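Local coordinates for protein Exo-beta-1,3-galactanase (Bifidobacterium bifidum, PDB 5FLW) that probably removes galactose units from the ends of beta-1,3-galactan chains, as a putative exo-beta-1,3-galactanase of glycoside hydrolase family 43, at residues D246-L251 and E259-I264; R132-R137 and R156-H161. One frame throughout, in Å; residues are numbered along the deposited sequence.

Contact 1. Residues D246-L251 and E259-I264; sequences DIVVPL and EHFLFI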
ATOM      1  N   ASP A 246       0.316   2.659  -5.548  1.00 11.78           N
ATOM      2  CA  ASP A 246       0.629   1.909  -4.348  1.00 12.59           C
ATOM      3  C   ASP A 246       0.145   2.607  -3.098  1.00 13.79           C
ATOM      4  O   ASP A 246      -0.464   1.972  -2.235  1.00 13.21           O
ATOM      5  CB  ASP A 246       2.129   1.676  -4.208  1.00 13.26           C
ATOM      6  CG  ASP A 246       2.441   0.961  -2.930  1.00 13.47           C
ATOM      7  OD1 ASP A 246       2.224  -0.271  -2.916  1.00 11.23           O
ATOM      8  OD2 ASP A 246       2.819   1.641  -1.933  1.00 13.02           O
ATOM      9  N   ILE A 247       0.427   3.904  -2.976  1.00 13.09           N
ATOM     10  CA  ILE A 247       0.086   4.642  -1.764  1.00 14.43           C
ATOM     11  C   ILE A 247      -0.002   6.127  -2.092  1.00 14.99           C
ATOM     12  O   ILE A 247       0.691   6.623  -2.988  1.00 14.54           O
ATOM     13  CB  ILE A 247       1.100   4.339  -0.632  1.00 14.13           C
ATOM     14  CG1 ILE A 247       0.575   4.831   0.726  1.00 14.65           C
ATOM     15  CG2 ILE A 247       2.509   4.880  -0.983  1.00 14.67           C
ATOM     16  CD1 ILE A 247       1.267   4.173   1.905  1.00 16.32           C
ATOM     17  N   VAL A 248      -0.893   6.827  -1.385  1.00 13.90           N
ATOM     18  CA  VAL A 248      -0.954   8.283  -1.320  1.00 14.90           C
ATOM     19  C   VAL A 248      -0.812   8.647   0.163  1.00 15.98           C
ATOM     20  O   VAL A 248      -1.477   8.036   1.017  1.00 15.95           O
ATOM     21  CB  VAL A 248      -2.281   8.812  -1.913  1.00 15.81           C
ATOM     22  CG1 VAL A 248      -2.421  10.326  -1.711  1.00 14.80           C
ATOM     23  CG2 VAL A 248      -2.422   8.438  -3.383  1.00 13.52           C
ATOM     24  N   VAL A 249       0.085   9.586   0.480  1.00 15.04           N
ATOM     25  CA  VAL A 249       0.237  10.041   1.867  1.00 17.18           C
ATOM     26  C   VAL A 249       0.072  11.548   2.002  1.00 19.50           C
ATOM     27  O   VAL A 249       0.499  12.301   1.120  1.00 17.41           O
ATOM     28  CB  VAL A 249       1.548   9.567   2.531  1.00 22.42           C
ATOM     29  CG1 VAL A 249       1.540   8.043   2.731  1.00 15.55           C
ATOM     30  CG2 VAL A 249       2.758  10.074   1.754  1.00 18.70           C
ATOM     31  N   PRO A 250      -0.553  12.021   3.084  1.00 18.45           N
ATOM     32  CA  PRO A 250      -0.506  13.452   3.412  1.00 19.08           C
ATOM     33  C   PRO A 250       0.863  13.816   3.996  1.00 24.08           C
ATOM     34  O   PRO A 250       1.471  13.047   4.751  1.00 19.75           O
ATOM     35  CB  PRO A 250      -1.622  13.605   4.458  1.00 18.34           C
ATOM     36  CG  PRO A 250      -1.723  12.249   5.124  1.00 22.65           C
ATOM     37  CD  PRO A 250      -1.274  11.217   4.096  1.00 18.72           C
ATOM     38  N   LEU A 251       1.367  14.996   3.619  1.00 23.42           N
ATOM     39  CA  LEU A 251       2.700  15.424   4.034  1.00 20.65           C
ATOM     40  C   LEU A 251       2.728  16.489   5.134  1.00 28.89           C
ATOM     41  O   LEU A 251       3.773  16.664   5.775  1.00 33.54           O
ATOM     42  CB  LEU A 251       3.513  15.909   2.824  1.00 19.71           C
ATOM     43  CG  LEU A 251       3.739  14.873   1.723  1.00 20.73           C
ATOM     44  CD1 LEU A 251       4.305  15.548   0.514  1.00 23.76           C
ATOM     45  CD2 LEU A 251       4.666  13.771   2.165  1.00 23.61           C
ATOM     46  N   GLU A 259      -2.504  20.013   2.929  1.00 24.54           N
ATOM     47  CA  GLU A 259      -2.545  20.664   1.623  1.00 27.37           C
ATOM     48  C   GLU A 259      -1.572  20.074   0.625  1.00 28.69           C
ATOM     49  O   GLU A 259      -1.583  20.481  -0.543  1.00 27.98           O
ATOM     50  CB  GLU A 259      -2.313  22.179   1.735  1.00 26.89           C
ATOM     51  CG  GLU A 259      -3.330  22.947   2.612  1.00 32.24           C
ATOM     52  CD  GLU A 259      -4.777  22.951   2.047  1.00 48.46           C
ATOM     53  OE1 GLU A 259      -4.968  22.950   0.792  1.00 61.32           O
ATOM     54  OE2 GLU A 259      -5.752  22.973   2.864  1.00 65.93           O
ATOM     55  N   HIS A 260      -0.742  19.127   1.054  1.00 22.88           N
ATOM     56  CA  HIS A 260       0.246  18.486   0.192  1.00 21.89           C
ATOM     57  C   HIS A 260       0.183  16.978   0.366  1.00 21.54           C
ATOM     58  O   HIS A 260       0.081  16.466   1.484  1.00 20.53           O
ATOM     59  CB  HIS A 260       1.673  18.968   0.453  1.00 24.02           C
ATOM     60  CG  HIS A 260       1.797  20.476   0.426  1.00 24.72           C
ATOM     61  ND1 HIS A 260       1.586  21.263   1.549  1.00 31.04           N
ATOM     62  CD2 HIS A 260       2.078  21.317  -0.593  1.00 35.72           C
ATOM     63  CE1 HIS A 260       1.742  22.519   1.209  1.00 32.78           C
ATOM     64  NE2 HIS A 260       2.037  22.572  -0.076  1.00 43.82           N
ATOM     65  N   PHE A 261       0.246  16.273  -0.755  1.00 22.37           N
ATOM     66  CA  PHE A 261       0.123  14.822  -0.788  1.00 19.84           C
ATOM     67  C   PHE A 261       1.159  14.283  -1.759  1.00 18.50           C
ATOM     68  O   PHE A 261       1.483  14.928  -2.770  1.00 19.90           O
ATOM     69  CB  PHE A 261      -1.292  14.392  -1.214  1.00 19.30           C
ATOM     70  CG  PHE A 261      -2.373  14.847  -0.268  1.00 22.98           C
ATOM     71  CD1 PHE A 261      -2.967  16.106  -0.413  1.00 22.14           C
ATOM     72  CD2 PHE A 261      -2.788  14.025   0.771  1.00 20.88           C
ATOM     73  CE1 PHE A 261      -3.960  16.528   0.470  1.00 23.60           C
ATOM     74  CE2 PHE A 261      -3.771  14.430   1.650  1.00 22.44           C
ATOM     75  CZ  PHE A 261      -4.365  15.685   1.508  1.00 23.91           C
ATOM     76  N   LEU A 262       1.665  13.093  -1.439  1.00 16.83           N
ATOM     77  CA  LEU A 262       2.627  12.371  -2.261  1.00 18.42           C
ATOM     78  C   LEU A 262       1.972  11.100  -2.798  1.00 14.69           C
ATOM     79  O   LEU A 262       1.323  10.369  -2.041  1.00 15.94           O
ATOM     80  CB  LEU A 262       3.872  11.999  -1.446  1.00 17.76           C
ATOM     81  CG  LEU A 262       5.037  11.459  -2.266  1.00 19.54           C
ATOM     82  CD1 LEU A 262       5.628  12.549  -3.146  1.00 18.57           C
ATOM     83  CD2 LEU A 262       6.082  10.829  -1.335  1.00 17.41           C
ATOM     84  N   PHE A 263       2.106  10.883  -4.110  1.00 14.20           N
ATOM     85  CA  PHE A 263       1.714   9.653  -4.795  1.00 14.76           C
ATOM     86  C   PHE A 263       2.972   8.821  -5.066  1.00 12.88           C
ATOM     87  O   PHE A 263       3.952   9.341  -5.609  1.00 13.19           O
ATOM     88  CB  PHE A 263       1.042  10.006  -6.136  1.00 14.32           C
ATOM     89  CG  PHE A 263       0.915   8.841  -7.119  1.00 17.34           C
ATOM     90  CD1 PHE A 263       1.978   8.499  -7.988  1.00 15.73           C
ATOM     91  CD2 PHE A 263      -0.279   8.109  -7.203  1.00 15.57           C
ATOM     92  CE1 PHE A 263       1.850   7.429  -8.879  1.00 14.95           C
ATOM     93  CE2 PHE A 263      -0.411   7.049  -8.101  1.00 15.14           C
ATOM     94  CZ  PHE A 263       0.666   6.703  -8.934  1.00 15.17           C
ATOM     95  N   ILE A 264       2.924   7.524  -4.729  1.00 13.40           N
ATOM     96  CA  ILE A 264       3.924   6.552  -5.156  1.00 11.60           C
ATOM     97  C   ILE A 264       3.203   5.413  -5.882  1.00 11.52           C
ATOM     98  O   ILE A 264       2.210   4.875  -5.372  1.00 12.82           O
ATOM     99  CB  ILE A 264       4.791   6.052  -3.981  1.00 14.89           C
ATOM    100  CG1 ILE A 264       5.709   7.197  -3.506  1.00 16.13           C
ATOM    101  CG2 ILE A 264       5.604   4.811  -4.396  1.00 12.61           C
ATOM    102  CD1 ILE A 264       6.464   6.932  -2.228  1.00 14.12           C
TER
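Apolar side chains meet on both faces where strand 244-250 and the turn residue Leu251 run beside strand 261-266. On one face Val249 and Leu262 lie side by side, with Val249 CG2, set between its own backbone N and carbonyl carbon (CG1 at chi1 -68°), 3.9 Å from Leu262 CB. Leu251 crosses Leu262 obliquely and rests both methyls near that same CB, while Ile247 turns CG2 to Ile264 CB. On the other face Val248 CG1 packs on Phe261 CB, and the Phe261 ring leans against proline: CE2 comes within 3.6 Å of Pro250 CB. Proline suits this non-hydrogen-bonded site, where no N-H is needed toward the partner strand, and beta-branched Ile247, Val248 and Val249 favour the extended backbone.

Between these two faces the main chains pair antiparallel. Val249 N gives its hydrogen to Leu262 O at 2.9 Å, and Leu262 N returns one to Val249 O; at the loop end of the hairpin Leu251 N reaches His260 O from above the carbonyl plane. This is the first hairpin of a four-stranded antiparallel blade, in keeping with the five-bladed beta-propeller of family 43. A classic beta bulge interrupts the pairing at Ile264, whose O accepts from both Asp246 N (2.9 Å) and Ile247 N (3.1 Å), two bonds in the carbonyl plane, while Ile264 N points almost straight at Ile247 O.

Further out, the Asp246 carboxylate, its CG anti to the backbone N (chi1 177°), forms a salt bridge with Arg83. Ile194 of the preceding blade packs on Val248, Pro250 and Phe261, and the His260 ring is tied through ND1 to Asp252.

Contact 2. Residues R132-R137 and R156-H161; sequences RGYLSR and RDHGTH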
ATOM      1  N   ARG A 132     -14.527 -14.479   7.152  1.00 12.62           N
ATOM      2  CA  ARG A 132     -15.563 -15.414   6.696  1.00 13.05           C
ATOM      3  C   ARG A 132     -15.068 -16.463   5.690  1.00 11.85           C
ATOM      4  O   ARG A 132     -15.892 -17.111   5.017  1.00 12.10           O
ATOM      5  CB  ARG A 132     -16.786 -14.672   6.158  1.00 11.08           C
ATOM      6  CG  ARG A 132     -17.500 -13.935   7.254  1.00 11.75           C
ATOM      7  CD  ARG A 132     -18.696 -13.169   6.746  1.00 13.65           C
ATOM      8  NE  ARG A 132     -19.740 -14.028   6.198  1.00 14.36           N
ATOM      9  CZ  ARG A 132     -20.713 -14.587   6.914  1.00 15.95           C
ATOM     10  NH1 ARG A 132     -20.770 -14.409   8.242  1.00 16.20           N
ATOM     11  NH2 ARG A 132     -21.635 -15.342   6.318  1.00 15.58           N
ATOM     12  N   GLY A 133     -13.750 -16.650   5.573  1.00 12.29           N
ATOM     13  CA  GLY A 133     -13.187 -17.490   4.539  1.00 11.21           C
ATOM     14  C   GLY A 133     -12.993 -16.813   3.192  1.00 12.91           C
ATOM     15  O   GLY A 133     -12.518 -17.473   2.257  1.00 14.62           O
ATOM     16  N   TYR A 134     -13.328 -15.523   3.065  1.00 11.42           N
ATOM     17  CA  TYR A 134     -13.259 -14.838   1.777  1.00 11.94           C
ATOM     18  C   TYR A 134     -11.813 -14.624   1.334  1.00 12.61           C
ATOM     19  O   TYR A 134     -10.897 -14.479   2.155  1.00 11.88           O
ATOM     20  CB  TYR A 134     -13.945 -13.463   1.845  1.00 12.38           C
ATOM     21  CG  TYR A 134     -15.417 -13.497   2.219  1.00 11.11           C
ATOM     22  CD1 TYR A 134     -16.171 -14.634   2.029  1.00 11.09           C
ATOM     23  CD2 TYR A 134     -16.057 -12.367   2.722  1.00 15.67           C
ATOM     24  CE1 TYR A 134     -17.534 -14.673   2.369  1.00 13.55           C
ATOM     25  CE2 TYR A 134     -17.381 -12.392   3.054  1.00 12.74           C
ATOM     26  CZ  TYR A 134     -18.123 -13.540   2.869  1.00 12.93           C
ATOM     27  OH  TYR A 134     -19.451 -13.549   3.223  1.00 18.31           O
ATOM     28  N   LEU A 135     -11.629 -14.538   0.009  1.00 10.27           N
ATOM     29  CA  LEU A 135     -10.334 -14.198  -0.563  1.00 10.37           C
ATOM     30  C   LEU A 135      -9.871 -12.826  -0.105  1.00  9.19           C
ATOM     31  O   LEU A 135     -10.633 -11.858  -0.129  1.00 11.24           O
ATOM     32  CB  LEU A 135     -10.453 -14.137  -2.081  1.00 12.21           C
ATOM     33  CG  LEU A 135     -10.875 -15.402  -2.817  1.00 14.39           C
ATOM     34  CD1 LEU A 135     -11.266 -15.102  -4.283  1.00 15.52           C
ATOM     35  CD2 LEU A 135      -9.761 -16.475  -2.714  1.00 12.45           C
ATOM     36  N   SER A 136      -8.596 -12.726   0.268  1.00  9.59           N
ATOM     37  CA  SER A 136      -7.921 -11.447   0.485  1.00 10.59           C
ATOM     38  C   SER A 136      -6.598 -11.464  -0.284  1.00 12.84           C
ATOM     39  O   SER A 136      -5.759 -12.351  -0.063  1.00 11.69           O
ATOM     40  CB  SER A 136      -7.667 -11.207   1.978  1.00 11.32           C
ATOM     41  OG  SER A 136      -7.002  -9.967   2.181  1.00 12.66           O
ATOM     42  N   ARG A 137      -6.425 -10.529  -1.217  1.00 10.71           N
ATOM     43  CA  ARG A 137      -5.163 -10.410  -1.951  1.00  8.68           C
ATOM     44  C   ARG A 137      -4.513  -9.051  -1.677  1.00 11.43           C
ATOM     45  O   ARG A 137      -4.027  -8.847  -0.563  1.00 10.90           O
ATOM     46  CB  ARG A 137      -5.356 -10.801  -3.412  1.00 11.05           C
ATOM     47  CG  ARG A 137      -5.693 -12.303  -3.520  1.00 13.35           C
ATOM     48  CD  ARG A 137      -5.511 -12.791  -4.930  1.00 15.13           C
ATOM     49  NE  ARG A 137      -5.763 -14.218  -5.120  1.00 17.93           N
ATOM     50  CZ  ARG A 137      -6.957 -14.685  -5.435  1.00 15.52           C
ATOM     51  NH1 ARG A 137      -7.965 -13.810  -5.536  1.00 19.61           N
ATOM     52  NH2 ARG A 137      -7.158 -15.987  -5.664  1.00 13.00           N
ATOM     53  N   ARG A 156     -11.676 -11.115  -4.906  1.00 12.29           N
ATOM     54  CA  ARG A 156     -12.108 -11.253  -6.306  1.00 12.72           C
ATOM     55  C   ARG A 156     -13.587 -11.636  -6.447  1.00 15.57           C
ATOM     56  O   ARG A 156     -14.210 -11.330  -7.478  1.00 16.34           O
ATOM     57  CB  ARG A 156     -11.224 -12.221  -7.077  1.00 14.98           C
ATOM     58  CG  ARG A 156     -11.334 -12.076  -8.630  1.00 13.11           C
ATOM     59  CD  ARG A 156     -10.802 -10.728  -9.150  1.00 13.11           C
ATOM     60  NE  ARG A 156      -9.618 -10.285  -8.399  1.00 14.21           N
ATOM     61  CZ  ARG A 156      -8.343 -10.521  -8.744  1.00 17.06           C
ATOM     62  NH1 ARG A 156      -8.034 -11.198  -9.852  1.00 15.10           N
ATOM     63  NH2 ARG A 156      -7.361 -10.090  -7.949  1.00 15.75           N
ATOM     64  N   ASP A 157     -14.168 -12.312  -5.444  1.00 12.66           N
ATOM     65  CA  ASP A 157     -15.556 -12.744  -5.570  1.00 14.17           C
ATOM     66  C   ASP A 157     -16.563 -11.652  -5.197  1.00 15.63           C
ATOM     67  O   ASP A 157     -17.741 -11.786  -5.548  1.00 19.00           O
ATOM     68  CB  ASP A 157     -15.843 -13.964  -4.694  1.00 16.33           C
ATOM     69  CG  ASP A 157     -14.973 -15.174  -5.029  1.00 17.05           C
ATOM     70  OD1 ASP A 157     -14.739 -15.472  -6.221  1.00 18.88           O
ATOM     71  OD2 ASP A 157     -14.522 -15.809  -4.050  1.00 29.96           O
ATOM     72  N   HIS A 158     -16.139 -10.585  -4.465  1.00 15.32           N
ATOM     73  CA  HIS A 158     -17.108  -9.642  -3.888  1.00 16.27           C
ATOM     74  C   HIS A 158     -16.843  -8.174  -4.194  1.00 18.59           C
ATOM     75  O   HIS A 158     -17.799  -7.408  -4.437  1.00 19.28           O
ATOM     76  CB  HIS A 158     -17.267  -9.813  -2.356  1.00 14.19           C
ATOM     77  CG  HIS A 158     -17.679 -11.191  -1.939  1.00 14.13           C
ATOM     78  ND1 HIS A 158     -16.856 -12.038  -1.235  1.00 14.70           N
ATOM     79  CD2 HIS A 158     -18.825 -11.877  -2.154  1.00 17.10           C
ATOM     80  CE1 HIS A 158     -17.476 -13.184  -1.018  1.00 15.73           C
ATOM     81  NE2 HIS A 158     -18.673 -13.112  -1.566  1.00 17.75           N
ATOM     82  N   GLY A 159     -15.591  -7.752  -4.163  1.00 14.12           N
ATOM     83  CA  GLY A 159     -15.229  -6.363  -4.281  1.00 15.98           C
ATOM     84  C   GLY A 159     -14.067  -6.098  -3.361  1.00 14.95           C
ATOM     85  O   GLY A 159     -13.460  -7.020  -2.812  1.00 14.24           O
ATOM     86  N   THR A 160     -13.735  -4.818  -3.184  1.00 13.95           N
ATOM     87  CA  THR A 160     -12.651  -4.458  -2.281  1.00 12.89           C
ATOM     88  C   THR A 160     -13.258  -3.979  -0.962  1.00 15.49           C
ATOM     89  O   THR A 160     -14.107  -3.070  -0.955  1.00 13.16           O
ATOM     90  CB  THR A 160     -11.702  -3.456  -2.930  1.00 11.53           C
ATOM     91  OG1 THR A 160     -11.157  -4.081  -4.104  1.00 15.26           O
ATOM     92  CG2 THR A 160     -10.565  -3.061  -1.977  1.00 14.47           C
ATOM     93  N   HIS A 161     -12.872  -4.657   0.134  1.00 14.02           N
ATOM     94  CA  HIS A 161     -13.412  -4.400   1.460  1.00 13.80           C
ATOM     95  C   HIS A 161     -12.635  -3.295   2.158  1.00 13.10           C
ATOM     96  O   HIS A 161     -11.421  -3.146   1.977  1.00 13.49           O
ATOM     97  CB  HIS A 161     -13.296  -5.631   2.367  1.00 13.03           C
ATOM     98  CG  HIS A 161     -14.032  -6.839   1.877  1.00 15.67           C
ATOM     99  ND1 HIS A 161     -15.265  -7.212   2.367  1.00 16.43           N
ATOM    100  CD2 HIS A 161     -13.694  -7.775   0.959  1.00 11.66           C
ATOM    101  CE1 HIS A 161     -15.658  -8.325   1.769  1.00 15.13           C
ATOM    102  NE2 HIS A 161     -14.729  -8.680   0.899  1.00 13.72           N
TER
HETATM  103  O   HOH W   1     -14.098 -14.493  -1.480  1.00 13.02           O
HETATM  104  O   HOH W   2      -8.937 -11.222  -4.402  1.00 12.25           O
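The turn between strands 149-155 and 159-165 of one propeller blade meets here the loop that enters the blade from strand 124-129. Tyr134 and Leu135 share the contact. The Tyr134 ring is sandwiched: Arg132 CB lies over one face, and His158 CE1 over the opposite face, 3.6 Å from Tyr134 CD1. The imidazole comes edge first, its plane inclined at 53° to the phenol, an edge-to-face pair. Arg132 also bends round to donate from NE to Tyr134 OH at 3.0 Å, holding the phenol at its tip. Asp155 OD2 is hydrogen-bonded to both His158 ND1 and His161 NE2, which fixes the turn of the His158 ring; the ND1 of His161 is held by Asp175.

Leu135 packs CD1 on the methylene CB of Arg156 at 4.0 Å, an apolar surface that suits leucine; Asp157 OD2 merely lies alongside that methyl. One water accepts from Leu135 N and donates to Asp157 OD2. Another accepts from Arg137 NH1 and, weakly, from Arg156 N. Arg137 NH1 and Arg156 NH2 are like charges 4.5 Å apart, a repulsion probably eased by the salt bridge of Arg156 to Glu154; Arg137 NH2 is hydrogen-bonded to Tyr106 O. With phi at 142° a side chain on Gly159 would collide with the preceding carbonyl O; His158 and Gly159 together stand opposite Asp155 in a classic beta bulge, which closes the tight hairpin of a propeller blade.

Contact 1 and contact 2 belong to different blades of the same propeller, the one that begins with strand 244-250 and the one that begins with strand 139-143, and lie on opposite sides of the chain's centre. Their own centres are about 26 Å apart and their nearest atoms about 11 Å, so they do not touch. Along the chain they follow in series, 132-161 being complete before 246-264 begins. They differ in depth: the centre of contact 1, which is buried, is about 11 Å from the centre of the chain, that of contact 2, at the surface, about 17 Å. One pairs strands within a blade; the other fastens an inter-blade loop to a hairpin turn.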